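Local atomic coordinates of putative (Helicobacter pylori J99, PDB entry 4R7K), a protein that is of unknown function but may, like other members of the SRPBCC superfamily, bind a hydrophobic ligand between its curved antiparallel sheet and its long C-terminal helix. Residues K35-G40 against Q156-G161; S68-Y73 against Q180-G185; H81-D86 against L104-V109; G125-E128 against E133-E136. All coordinates share one frame; numbering follows the deposited sequence.

Interaction 1: residues K35-G40 against Q156-G161; sequences KKWIPG and QESQSG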
loop_
_atom_site.group_PDB
_atom_site.type_symbol
_atom_site.label_atom_id
_atom_site.label_comp_id
_atom_site.label_asym_id
_atom_site.label_seq_id
_atom_site.Cartn_x
_atom_site.Cartn_y
_atom_site.Cartn_z
ATOM N N LYS A 35 16.340 -26.969 0.025
ATOM C CA LYS A 35 15.238 -27.709 -0.578
ATOM C C LYS A 35 13.878 -27.374 0.035
ATOM O O LYS A 35 12.895 -27.156 -0.670
ATOM C CB LYS A 35 15.477 -29.202 -0.417
ATOM C CG LYS A 35 14.441 -30.063 -1.103
ATOM C CD LYS A 35 14.575 -31.497 -0.674
ATOM C CE LYS A 35 13.568 -32.357 -1.390
ATOM N NZ LYS A 35 13.737 -33.753 -0.926
ATOM N N LYS A 36 13.862 -27.334 1.351
ATOM C CA LYS A 36 12.684 -27.041 2.145
ATOM C C LYS A 36 12.002 -25.691 1.858
ATOM O O LYS A 36 10.806 -25.531 2.111
ATOM C CB LYS A 36 13.144 -27.097 3.606
ATOM C CG LYS A 36 12.183 -26.603 4.633
ATOM C CD LYS A 36 12.744 -26.850 6.022
ATOM C CE LYS A 36 11.794 -26.301 7.063
ATOM N NZ LYS A 36 12.310 -26.477 8.456
ATOM N N TRP A 37 12.767 -24.725 1.356
ATOM C CA TRP A 37 12.297 -23.352 1.170
ATOM C C TRP A 37 12.091 -22.911 -0.269
ATOM O O TRP A 37 11.691 -21.749 -0.504
ATOM C CB TRP A 37 13.303 -22.405 1.820
ATOM C CG TRP A 37 13.399 -22.627 3.292
ATOM C CD1 TRP A 37 14.441 -23.161 3.971
ATOM C CD2 TRP A 37 12.366 -22.385 4.257
ATOM N NE1 TRP A 37 14.140 -23.246 5.304
ATOM C CE2 TRP A 37 12.866 -22.783 5.509
ATOM C CE3 TRP A 37 11.078 -21.877 4.181
ATOM C CZ2 TRP A 37 12.123 -22.668 6.687
ATOM C CZ3 TRP A 37 10.344 -21.724 5.365
ATOM C CH2 TRP A 37 10.851 -22.140 6.585
ATOM N N ILE A 38 12.365 -23.810 -1.211
ATOM C CA ILE A 38 12.245 -23.510 -2.661
ATOM C C ILE A 38 10.930 -22.780 -2.987
ATOM O O ILE A 38 9.869 -23.220 -2.623
ATOM C CB ILE A 38 12.401 -24.779 -3.512
ATOM C CG1 ILE A 38 13.851 -25.260 -3.447
ATOM C CG2 ILE A 38 12.067 -24.523 -4.989
ATOM C CD1 ILE A 38 14.062 -26.601 -4.070
ATOM N N PRO A 39 11.024 -21.644 -3.644
ATOM C CA PRO A 39 9.876 -20.850 -3.996
ATOM C C PRO A 39 8.856 -21.677 -4.769
ATOM O O PRO A 39 9.200 -22.415 -5.709
ATOM C CB PRO A 39 10.497 -19.710 -4.819
ATOM C CG PRO A 39 11.864 -19.537 -4.200
ATOM C CD PRO A 39 12.292 -20.926 -3.891
ATOM N N GLY A 40 7.619 -21.594 -4.326
ATOM C CA GLY A 40 6.529 -22.374 -4.893
ATOM C C GLY A 40 6.272 -23.664 -4.146
ATOM O O GLY A 40 5.237 -24.287 -4.356
ATOM N N GLN A 156 14.341 -11.930 -1.056
ATOM C CA GLN A 156 13.271 -12.895 -1.255
ATOM C C GLN A 156 13.059 -13.671 -0.010
ATOM O O GLN A 156 14.015 -14.004 0.685
ATOM C CB GLN A 156 13.593 -13.846 -2.413
ATOM C CG GLN A 156 13.808 -13.161 -3.734
ATOM C CD GLN A 156 14.072 -14.110 -4.889
ATOM O OE1 GLN A 156 14.761 -15.128 -4.765
ATOM N NE2 GLN A 156 13.519 -13.772 -6.027
ATOM N N GLU A 157 11.789 -13.935 0.320
ATOM C CA GLU A 157 11.459 -14.679 1.519
ATOM C C GLU A 157 10.426 -15.759 1.177
ATOM O O GLU A 157 9.438 -15.506 0.447
ATOM C CB GLU A 157 10.863 -13.761 2.612
ATOM C CG GLU A 157 10.513 -14.478 3.905
ATOM C CD GLU A 157 10.209 -13.533 5.086
ATOM O OE1 GLU A 157 9.257 -13.822 5.826
ATOM O OE2 GLU A 157 10.888 -12.491 5.272
ATOM N N SER A 158 10.652 -16.925 1.763
ATOM C CA SER A 158 9.793 -18.093 1.631
ATOM C C SER A 158 9.284 -18.379 3.042
ATOM O O SER A 158 10.081 -18.418 3.999
ATOM C CB SER A 158 10.643 -19.259 1.083
ATOM O OG SER A 158 9.884 -20.456 0.932
ATOM N N GLN A 159 7.985 -18.628 3.173
ATOM C CA GLN A 159 7.344 -18.768 4.458
ATOM C C GLN A 159 6.486 -20.038 4.525
ATOM O O GLN A 159 5.804 -20.406 3.541
ATOM C CB GLN A 159 6.424 -17.573 4.717
ATOM C CG GLN A 159 7.045 -16.200 4.576
ATOM C CD GLN A 159 6.049 -15.058 4.875
ATOM O OE1 GLN A 159 4.876 -15.138 4.544
ATOM N NE2 GLN A 159 6.540 -13.988 5.494
ATOM N N SER A 160 6.492 -20.664 5.689
ATOM C CA SER A 160 5.691 -21.861 5.922
ATOM C C SER A 160 4.877 -21.744 7.218
ATOM O O SER A 160 5.378 -21.279 8.247
ATOM C CB SER A 160 6.579 -23.098 5.992
ATOM O OG SER A 160 7.214 -23.310 4.734
ATOM N N GLY A 161 3.643 -22.231 7.167
ATOM C CA GLY A 161 2.756 -22.224 8.322
ATOM C C GLY A 161 1.423 -21.642 7.941
ATOM O O GLY A 161 1.289 -21.019 6.869
HETATM O O HOH W 1 9.517 -24.932 4.857
#

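Interaction 2: residues S68-Y73 against Q180-G185; sequences SHWEKY and QAWLDG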
loop_
_atom_site.group_PDB
_atom_site.type_symbol
_atom_site.label_atom_id
_atom_site.label_comp_id
_atom_site.label_asym_id
_atom_site.label_seq_id
_atom_site.Cartn_x
_atom_site.Cartn_y
_atom_site.Cartn_z
ATOM N N SER A 68 22.304 -3.136 13.789
ATOM C CA SER A 68 22.054 -1.937 14.602
ATOM C C SER A 68 21.537 -0.777 13.728
ATOM O O SER A 68 20.882 0.116 14.226
ATOM C CB SER A 68 23.299 -1.502 15.405
ATOM O OG SER A 68 24.315 -0.990 14.555
ATOM N N HIS A 69 21.805 -0.808 12.427
ATOM C CA HIS A 69 21.319 0.248 11.512
ATOM C C HIS A 69 19.860 0.110 11.087
ATOM O O HIS A 69 19.234 1.092 10.686
ATOM C CB HIS A 69 22.161 0.271 10.247
ATOM C CG HIS A 69 23.600 0.585 10.487
ATOM N ND1 HIS A 69 24.050 1.860 10.741
ATOM C CD2 HIS A 69 24.692 -0.212 10.506
ATOM C CE1 HIS A 69 25.357 1.830 10.934
ATOM N NE2 HIS A 69 25.771 0.585 10.775
ATOM N N TRP A 70 19.338 -1.110 11.148
ATOM C CA TRP A 70 17.985 -1.422 10.655
ATOM C C TRP A 70 16.920 -0.471 11.185
ATOM O O TRP A 70 16.123 0.100 10.422
ATOM C CB TRP A 70 17.615 -2.859 11.038
ATOM C CG TRP A 70 18.379 -3.918 10.311
ATOM C CD1 TRP A 70 19.475 -3.751 9.499
ATOM C CD2 TRP A 70 18.210 -5.335 10.456
ATOM N NE1 TRP A 70 19.939 -4.968 9.072
ATOM C CE2 TRP A 70 19.189 -5.957 9.651
ATOM C CE3 TRP A 70 17.308 -6.135 11.170
ATOM C CZ2 TRP A 70 19.286 -7.328 9.533
ATOM C CZ3 TRP A 70 17.411 -7.488 11.061
ATOM C CH2 TRP A 70 18.396 -8.081 10.236
ATOM N N GLU A 71 16.916 -0.290 12.484
ATOM C CA GLU A 71 15.917 0.562 13.134
ATOM C C GLU A 71 15.995 2.008 12.664
ATOM O O GLU A 71 15.005 2.746 12.678
ATOM C CB GLU A 71 16.074 0.478 14.662
ATOM C CG GLU A 71 14.918 1.122 15.389
ATOM C CD GLU A 71 14.993 0.979 16.889
ATOM O OE1 GLU A 71 13.953 1.214 17.532
ATOM O OE2 GLU A 71 16.073 0.630 17.422
ATOM N N LYS A 72 17.174 2.410 12.225
ATOM C CA LYS A 72 17.394 3.779 11.821
ATOM C C LYS A 72 16.885 4.067 10.420
ATOM O O LYS A 72 16.577 5.206 10.115
ATOM C CB LYS A 72 18.879 4.089 11.963
ATOM C CG LYS A 72 19.360 3.811 13.386
ATOM C CD LYS A 72 20.847 4.002 13.553
ATOM C CE LYS A 72 21.172 4.160 15.028
ATOM N NZ LYS A 72 22.633 4.241 15.237
ATOM N N TYR A 73 16.741 3.046 9.571
ATOM C CA TYR A 73 16.292 3.295 8.215
ATOM C C TYR A 73 15.083 2.502 7.765
ATOM O O TYR A 73 14.519 2.811 6.728
ATOM C CB TYR A 73 17.447 3.058 7.229
ATOM C CG TYR A 73 17.953 1.633 7.100
ATOM C CD1 TYR A 73 17.235 0.673 6.360
ATOM C CD2 TYR A 73 19.186 1.266 7.612
ATOM C CE1 TYR A 73 17.726 -0.609 6.198
ATOM C CE2 TYR A 73 19.688 -0.008 7.456
ATOM C CZ TYR A 73 18.953 -0.946 6.736
ATOM O OH TYR A 73 19.408 -2.203 6.567
ATOM N N GLN A 180 9.684 -3.838 0.441
ATOM C CA GLN A 180 10.058 -2.734 -0.436
ATOM C C GLN A 180 10.557 -1.582 0.410
ATOM O O GLN A 180 11.492 -0.859 0.013
ATOM C CB GLN A 180 8.883 -2.264 -1.270
ATOM C CG GLN A 180 9.306 -1.374 -2.412
ATOM C CD GLN A 180 10.144 -2.095 -3.465
ATOM O OE1 GLN A 180 10.012 -3.312 -3.697
ATOM N NE2 GLN A 180 10.971 -1.332 -4.155
ATOM N N ALA A 181 9.883 -1.350 1.537
ATOM C CA ALA A 181 10.297 -0.276 2.450
ATOM C C ALA A 181 11.691 -0.537 3.027
ATOM O O ALA A 181 12.452 0.404 3.263
ATOM C CB ALA A 181 9.277 -0.079 3.577
ATOM N N TRP A 182 12.014 -1.814 3.260
ATOM C CA TRP A 182 13.328 -2.200 3.782
ATOM C C TRP A 182 14.361 -1.814 2.732
ATOM O O TRP A 182 15.338 -1.131 3.048
ATOM C CB TRP A 182 13.442 -3.709 4.032
ATOM C CG TRP A 182 14.583 -4.095 4.974
ATOM C CD1 TRP A 182 15.803 -3.489 5.079
ATOM C CD2 TRP A 182 14.631 -5.241 5.847
ATOM N NE1 TRP A 182 16.567 -4.121 6.029
ATOM C CE2 TRP A 182 15.871 -5.201 6.515
ATOM C CE3 TRP A 182 13.706 -6.252 6.187
ATOM C CZ2 TRP A 182 16.240 -6.153 7.470
ATOM C CZ3 TRP A 182 14.076 -7.198 7.153
ATOM C CH2 TRP A 182 15.318 -7.131 7.783
ATOM N N LEU A 183 14.123 -2.203 1.476
ATOM C CA LEU A 183 15.059 -1.875 0.396
ATOM C C LEU A 183 15.182 -0.380 0.162
ATOM O O LEU A 183 16.291 0.125 0.012
ATOM C CB LEU A 183 14.680 -2.543 -0.936
ATOM C CG LEU A 183 14.631 -4.066 -0.994
ATOM C CD1 LEU A 183 14.318 -4.483 -2.390
ATOM C CD2 LEU A 183 15.971 -4.677 -0.618
ATOM N N ASP A 184 14.053 0.344 0.153
ATOM C CA ASP A 184 14.111 1.777 -0.119
ATOM C C ASP A 184 14.869 2.475 1.008
ATOM O O ASP A 184 15.629 3.416 0.760
ATOM C CB ASP A 184 12.720 2.367 -0.293
ATOM C CG ASP A 184 12.015 1.876 -1.583
ATOM O OD1 ASP A 184 12.671 1.349 -2.511
ATOM O OD2 ASP A 184 10.796 2.050 -1.650
ATOM N N GLY A 185 14.681 2.004 2.240
ATOM C CA GLY A 185 15.363 2.575 3.368
ATOM C C GLY A 185 16.858 2.312 3.323
ATOM O O GLY A 185 17.671 3.207 3.567
#

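Interaction 3: residues H81-D86 against L104-V109; sequences HMYHQD and LVEAEV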
loop_
_atom_site.group_PDB
_atom_site.type_symbol
_atom_site.label_atom_id
_atom_site.label_comp_id
_atom_site.label_asym_id
_atom_site.label_seq_id
_atom_site.Cartn_x
_atom_site.Cartn_y
_atom_site.Cartn_z
ATOM N N HIS A 81 18.628 -8.037 19.085
ATOM C CA HIS A 81 19.439 -8.652 20.133
ATOM C C HIS A 81 20.237 -9.840 19.596
ATOM O O HIS A 81 19.663 -10.742 18.992
ATOM C CB HIS A 81 18.540 -9.106 21.287
ATOM C CG HIS A 81 19.281 -9.747 22.418
ATOM N ND1 HIS A 81 20.024 -9.021 23.322
ATOM C CD2 HIS A 81 19.377 -11.042 22.805
ATOM C CE1 HIS A 81 20.562 -9.841 24.207
ATOM N NE2 HIS A 81 20.187 -11.074 23.914
HETATM N N MSE A 82 21.562 -9.819 19.790
HETATM C CA MSE A 82 22.437 -10.925 19.376
HETATM C C MSE A 82 22.684 -11.696 20.662
HETATM O O MSE A 82 23.154 -11.149 21.653
HETATM C CB MSE A 82 23.697 -10.443 18.629
HETATM C CG MSE A 82 23.539 -10.462 17.078
HETATM SE SE MSE A 82 22.431 -8.937 16.569
HETATM C CE MSE A 82 22.105 -9.306 14.661
ATOM N N TYR A 83 22.329 -12.971 20.667
ATOM C CA TYR A 83 22.443 -13.799 21.863
ATOM C C TYR A 83 23.856 -14.152 22.319
ATOM O O TYR A 83 24.094 -14.286 23.516
ATOM C CB TYR A 83 21.668 -15.103 21.669
ATOM C CG TYR A 83 20.177 -14.953 21.706
ATOM C CD1 TYR A 83 19.462 -14.666 20.552
ATOM C CD2 TYR A 83 19.472 -15.139 22.889
ATOM C CE1 TYR A 83 18.084 -14.544 20.578
ATOM C CE2 TYR A 83 18.089 -15.020 22.926
ATOM C CZ TYR A 83 17.402 -14.722 21.759
ATOM O OH TYR A 83 16.029 -14.600 21.769
ATOM N N HIS A 84 24.801 -14.309 21.397
ATOM C CA HIS A 84 26.140 -14.767 21.818
ATOM C C HIS A 84 27.293 -14.040 21.157
ATOM O O HIS A 84 28.381 -14.595 21.010
ATOM C CB HIS A 84 26.245 -16.271 21.569
ATOM C CG HIS A 84 25.077 -17.040 22.107
ATOM N ND1 HIS A 84 24.181 -17.705 21.297
ATOM C CD2 HIS A 84 24.610 -17.179 23.370
ATOM C CE1 HIS A 84 23.237 -18.255 22.042
ATOM N NE2 HIS A 84 23.477 -17.953 23.303
ATOM N N GLN A 85 27.057 -12.789 20.781
ATOM C CA GLN A 85 28.079 -11.975 20.154
ATOM C C GLN A 85 28.097 -10.704 20.887
ATOM O O GLN A 85 27.054 -10.244 21.333
ATOM C CB GLN A 85 27.717 -11.605 18.700
ATOM C CG GLN A 85 27.292 -12.748 17.836
ATOM C CD GLN A 85 27.351 -12.422 16.365
ATOM O OE1 GLN A 85 27.499 -13.317 15.563
ATOM N NE2 GLN A 85 27.286 -11.134 16.008
ATOM N N ASP A 86 29.262 -10.084 20.931
ATOM C CA ASP A 86 29.429 -8.808 21.605
ATOM C C ASP A 86 29.233 -7.670 20.617
ATOM O O ASP A 86 29.577 -6.531 20.889
ATOM C CB ASP A 86 30.816 -8.736 22.273
ATOM C CG ASP A 86 31.967 -9.089 21.313
ATOM O OD1 ASP A 86 31.697 -9.453 20.137
ATOM O OD2 ASP A 86 33.143 -9.030 21.758
ATOM N N LEU A 104 7.900 -10.202 17.603
ATOM C CA LEU A 104 9.256 -10.675 17.842
ATOM C C LEU A 104 9.572 -11.878 16.952
ATOM O O LEU A 104 8.809 -12.866 16.884
ATOM C CB LEU A 104 9.443 -11.052 19.309
ATOM C CG LEU A 104 8.858 -10.052 20.325
ATOM C CD1 LEU A 104 9.210 -10.469 21.748
ATOM C CD2 LEU A 104 9.313 -8.621 20.081
ATOM N N VAL A 105 10.709 -11.796 16.279
ATOM C CA VAL A 105 11.146 -12.853 15.390
ATOM C C VAL A 105 12.483 -13.353 15.892
ATOM O O VAL A 105 13.407 -12.533 16.085
ATOM C CB VAL A 105 11.319 -12.328 13.941
ATOM C CG1 VAL A 105 11.825 -13.437 13.003
ATOM C CG2 VAL A 105 10.016 -11.732 13.427
ATOM N N GLU A 106 12.548 -14.660 16.178
ATOM C CA GLU A 106 13.780 -15.328 16.559
ATOM C C GLU A 106 14.434 -15.714 15.240
ATOM O O GLU A 106 13.738 -16.054 14.290
ATOM C CB GLU A 106 13.495 -16.587 17.388
ATOM C CG GLU A 106 12.859 -16.315 18.742
ATOM C CD GLU A 106 13.812 -15.601 19.689
ATOM O OE1 GLU A 106 15.038 -15.763 19.536
ATOM O OE2 GLU A 106 13.334 -14.881 20.585
ATOM N N ALA A 107 15.763 -15.652 15.146
ATOM C CA ALA A 107 16.399 -15.965 13.861
ATOM C C ALA A 107 17.792 -16.518 14.000
ATOM O O ALA A 107 18.429 -16.380 15.039
ATOM C CB ALA A 107 16.444 -14.715 13.002
ATOM N N GLU A 108 18.255 -17.142 12.920
ATOM C CA GLU A 108 19.590 -17.698 12.860
ATOM C C GLU A 108 20.104 -17.628 11.421
ATOM O O GLU A 108 19.445 -18.068 10.500
ATOM C CB GLU A 108 19.615 -19.137 13.376
ATOM C CG GLU A 108 20.995 -19.764 13.332
ATOM C CD GLU A 108 21.116 -21.043 14.162
ATOM O OE1 GLU A 108 20.786 -21.017 15.361
ATOM O OE2 GLU A 108 21.609 -22.055 13.631
ATOM N N VAL A 109 21.267 -17.020 11.236
ATOM C CA VAL A 109 21.862 -16.910 9.910
ATOM C C VAL A 109 22.257 -18.299 9.434
ATOM O O VAL A 109 22.900 -19.045 10.169
ATOM C CB VAL A 109 23.077 -15.965 9.897
ATOM C CG1 VAL A 109 23.657 -15.833 8.500
ATOM C CG2 VAL A 109 22.653 -14.608 10.397
#

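Interaction 4: residues G125-E128 against E133-E136; sequences GWNE and EYLE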
loop_
_atom_site.group_PDB
_atom_site.type_symbol
_atom_site.label_atom_id
_atom_site.label_comp_id
_atom_site.label_asym_id
_atom_site.label_seq_id
_atom_site.Cartn_x
_atom_site.Cartn_y
_atom_site.Cartn_z
ATOM N N GLY A 125 13.910 -17.667 10.222
ATOM C CA GLY A 125 13.232 -16.944 11.287
ATOM C C GLY A 125 12.006 -17.711 11.711
ATOM O O GLY A 125 11.454 -18.465 10.925
ATOM N N TRP A 126 11.594 -17.522 12.963
ATOM C CA TRP A 126 10.445 -18.207 13.504
ATOM C C TRP A 126 9.897 -17.460 14.706
ATOM O O TRP A 126 10.561 -16.581 15.291
ATOM C CB TRP A 126 10.811 -19.638 13.932
ATOM C CG TRP A 126 11.883 -19.743 15.040
ATOM C CD1 TRP A 126 11.677 -19.882 16.375
ATOM C CD2 TRP A 126 13.302 -19.741 14.852
ATOM N NE1 TRP A 126 12.886 -19.943 17.043
ATOM C CE2 TRP A 126 13.896 -19.861 16.119
ATOM C CE3 TRP A 126 14.127 -19.617 13.729
ATOM C CZ2 TRP A 126 15.274 -19.866 16.294
ATOM C CZ3 TRP A 126 15.497 -19.635 13.903
ATOM C CH2 TRP A 126 16.059 -19.754 15.181
ATOM N N ASN A 127 8.671 -17.799 15.068
ATOM C CA ASN A 127 8.071 -17.242 16.276
ATOM C C ASN A 127 7.980 -18.368 17.287
ATOM O O ASN A 127 8.218 -19.527 16.945
ATOM C CB ASN A 127 6.708 -16.588 16.008
ATOM C CG ASN A 127 5.690 -17.547 15.407
ATOM O OD1 ASN A 127 5.874 -18.766 15.425
ATOM N ND2 ASN A 127 4.597 -16.994 14.871
ATOM N N GLU A 128 7.641 -18.014 18.520
ATOM C CA GLU A 128 7.533 -18.970 19.630
ATOM C C GLU A 128 6.106 -19.525 19.776
ATOM O O GLU A 128 5.786 -20.127 20.795
ATOM C CB GLU A 128 7.894 -18.265 20.953
ATOM C CG GLU A 128 9.197 -17.456 20.996
ATOM C CD GLU A 128 10.445 -18.319 20.958
ATOM O OE1 GLU A 128 10.516 -19.234 20.115
ATOM O OE2 GLU A 128 11.374 -18.061 21.758
ATOM N N GLU A 133 -0.734 -20.699 14.807
ATOM C CA GLU A 133 -0.040 -19.416 14.943
ATOM C C GLU A 133 1.464 -19.522 14.650
ATOM O O GLU A 133 2.158 -18.509 14.583
ATOM C CB GLU A 133 -0.243 -18.873 16.354
ATOM C CG GLU A 133 -1.650 -18.373 16.634
ATOM C CD GLU A 133 -1.975 -18.408 18.114
ATOM O OE1 GLU A 133 -2.056 -17.333 18.741
ATOM O OE2 GLU A 133 -2.100 -19.527 18.652
ATOM N N TYR A 134 1.957 -20.741 14.491
ATOM C CA TYR A 134 3.374 -20.961 14.232
ATOM C C TYR A 134 3.739 -20.561 12.802
ATOM O O TYR A 134 3.095 -20.986 11.856
ATOM C CB TYR A 134 3.773 -22.408 14.454
ATOM C CG TYR A 134 5.236 -22.640 14.157
ATOM C CD1 TYR A 134 6.217 -22.113 15.000
ATOM C CD2 TYR A 134 5.651 -23.370 13.047
ATOM C CE1 TYR A 134 7.562 -22.302 14.762
ATOM C CE2 TYR A 134 7.012 -23.567 12.799
ATOM C CZ TYR A 134 7.957 -23.023 13.666
ATOM O OH TYR A 134 9.305 -23.186 13.478
ATOM N N LEU A 135 4.778 -19.754 12.670
ATOM C CA LEU A 135 5.274 -19.263 11.372
ATOM C C LEU A 135 6.781 -19.454 11.315
ATOM O O LEU A 135 7.482 -19.107 12.257
ATOM C CB LEU A 135 4.970 -17.783 11.213
ATOM C CG LEU A 135 5.417 -17.097 9.933
ATOM C CD1 LEU A 135 4.800 -17.783 8.733
ATOM C CD2 LEU A 135 5.048 -15.616 9.927
ATOM N N GLU A 136 7.276 -20.024 10.219
ATOM C CA GLU A 136 8.712 -20.200 10.031
ATOM C C GLU A 136 9.027 -19.667 8.659
ATOM O O GLU A 136 8.294 -19.959 7.728
ATOM C CB GLU A 136 9.126 -21.670 10.167
ATOM C CG GLU A 136 10.626 -21.878 10.233
ATOM C CD GLU A 136 11.014 -23.347 10.328
ATOM O OE1 GLU A 136 10.154 -24.199 10.091
ATOM O OE2 GLU A 136 12.180 -23.650 10.617
#

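Interaction 1: residues K35-G40 against Q156-G161
Trp37 and Ser158 bring the two backbones to a CA-CA distance of 5.8 Å where the short 3-10 turn 35-37 ends beside strand 150-160. One direct hydrogen bond joins them: Ser158 OG donates to Trp37 O over 2.6 Å, tilted 31° from the carbonyl plane. A chi1 of 179° sets OG opposite the backbone N, and from there the serine hydroxyl reaches the loop carbonyl; it also bonds Thr42 OG1. The benzo rim of the Trp37 indole lies along the same strand. Its CE3 has Ser158 OG at the ring edge, in plane, while CZ3 comes within 3.6 Å of Ser160 OG, which approaches obliquely. Ser160 OG is joined to the loop a second time through a water that lies 2.8 Å from this hydroxyl and donates to Lys36 O. The same water sits above the indole plane near its rim, on the face that Lys36 CG also covers. Tyr138 of the neighbouring strand stacks on Trp37, and Pro39 O accepts a hydrogen bond from Arg150 of the second subunit. This is an N-terminal loop packed on the end of strand 150-160, just before helix 162-169, in the antiparallel sheet of an SRPBCC-type helix-grip fold.

Interaction 2: residues S68-Y73 against Q180-G185
Trp182 drives its six-membered ring edge-on into the face of Trp70, a T-shaped stack with centroids 4.9 Å apart and planes at 73°. CZ2 of Trp182 stands over the centre of the Trp70 indole and is 3.7 Å from its CD2, so that the fused bond and much of the benzo ring are touched by one carbon. Trp182 CG lies anti to the backbone N (chi1 -161°), and this carries the indole out from helix 174-190 towards helix 70-73. On its pyrrole side the same indole meets Tyr73 rim to rim, CD1 lying 3.6 Å from Tyr73 CE1. In the helix-grip architecture of the SRPBCC superfamily the long C-terminal helix lies across the sheet, and here this three-ring aromatic cluster joins it to the short helix 70-73. Close packing continues at Gly185, whose backbone C is 3.5 Å from Tyr73 CD1 and whose CA makes a CH...O contact of 3.5 Å with Tyr73 O. The polar link is looser: Trp182 NE1 reaches Tyr73 OH in a weak hydrogen bond of 3.5 Å, whereas that hydroxyl also bonds His63 O, and Trp70 NE1 is taken up by Leu64 O. Away from the cluster, Lys72 on helix 70-73 is exposed to solvent and Glu71 partly so; neither meets segment 180-185.

Interaction 3: residues H81-D86 against L104-V109
Glu106 OE1 has two partners: the hydroxyl of Tyr83 across the contact and Arg95 NH1 in a salt bridge. Tyr83 OH donates to OE1 over 2.7 Å, a short bond although its geometry is weak, and the other carboxylate oxygen, OE2, is 3.0 Å from the same hydroxyl. The phenol therefore ends in front of both oxygens of the acid, with CD of Glu106 3.2 Å from Tyr83 OH. Ring and carboxylate planes are turned 50° apart, and the two side chains cross at about a right angle. A bend in the glutamate makes the meeting possible: chi2 of -68° folds its chain and brings the carboxylate round to the tyrosine. Glu106 belongs to strand 103-114 of the antiparallel sheet characteristic of the SRPBCC fold, whereas Tyr83 comes from the irregular loop between helix 70-73 and strand 99-100; between these two segments the contact is made by side-chain ends. Arg95, from the same loop, adds a second tie, its NH1 bonding Ala107 O and its backbone pairing with that of Tyr83. The guanidinium would be expected to favour the ionised carboxylate, while sharing OE1 with the phenol. On one face of the Tyr83 ring, His81 CD2 lies 4.0 Å above the centre.

Interaction 4: residues G125-E128 against E133-E136
Asn127 holds the 133-136 segment with both ends of its side-chain amide. Its CG stands between the backbone N and the carbonyl carbon (chi1 59°), which turns the amide towards segment 133-136. OD1 accepts from Leu135 N over 3.1 Å in a nearly straight bond, the N-H...O angle being 168°, but the donor lies above the carbonyl plane and not on a lone pair. ND2 in turn donates to Glu133 O at 2.9 Å, in the plane of that carbonyl. The Tyr134 ring approaches obliquely, its CD1 3.4 Å from Asn127 OD1, and its OH reaches 3.9 Å from Trp126 CB. Trp126 faces Glu136 as an antiparallel non-hydrogen-bonded pair, and its indole is directed away by a chi1 of 61°. Glu136, on the same face of the sheet as Trp126, extends its chain to a salt bridge between OE2 and Arg124 NH2. Beyond this pair the main chains are tied only weakly, Asn127 N to Leu135 O at 3.3 Å. Where strands 118-126 and 136-146 begin to part, a side-chain amide stands in for backbone pairing: one group acts as donor and acceptor at once and satisfies two main-chain polar atoms of the connecting loop.

Interactions 1, 3 and 4 all reach the same antiparallel sheet, and interaction 4 touches both of the others. Glu136 O receives a probable hydrogen bond from Ser160 N at 2.8 Å, joining it to interaction 1, while Trp126 O is 2.9 Å from Glu106 N in the corresponding strand pairing with interaction 3. Trp126 also lays CZ3 against Ala107 CA. Interaction 2 stands apart, on the other side of the chain's centre from interaction 1: their centres are 23 Å apart and their nearest atoms about 6 Å. It joins helix 70-73 to the C-terminal helix 174-190, and its nearest atoms lie about 6 Å from those of interaction 3.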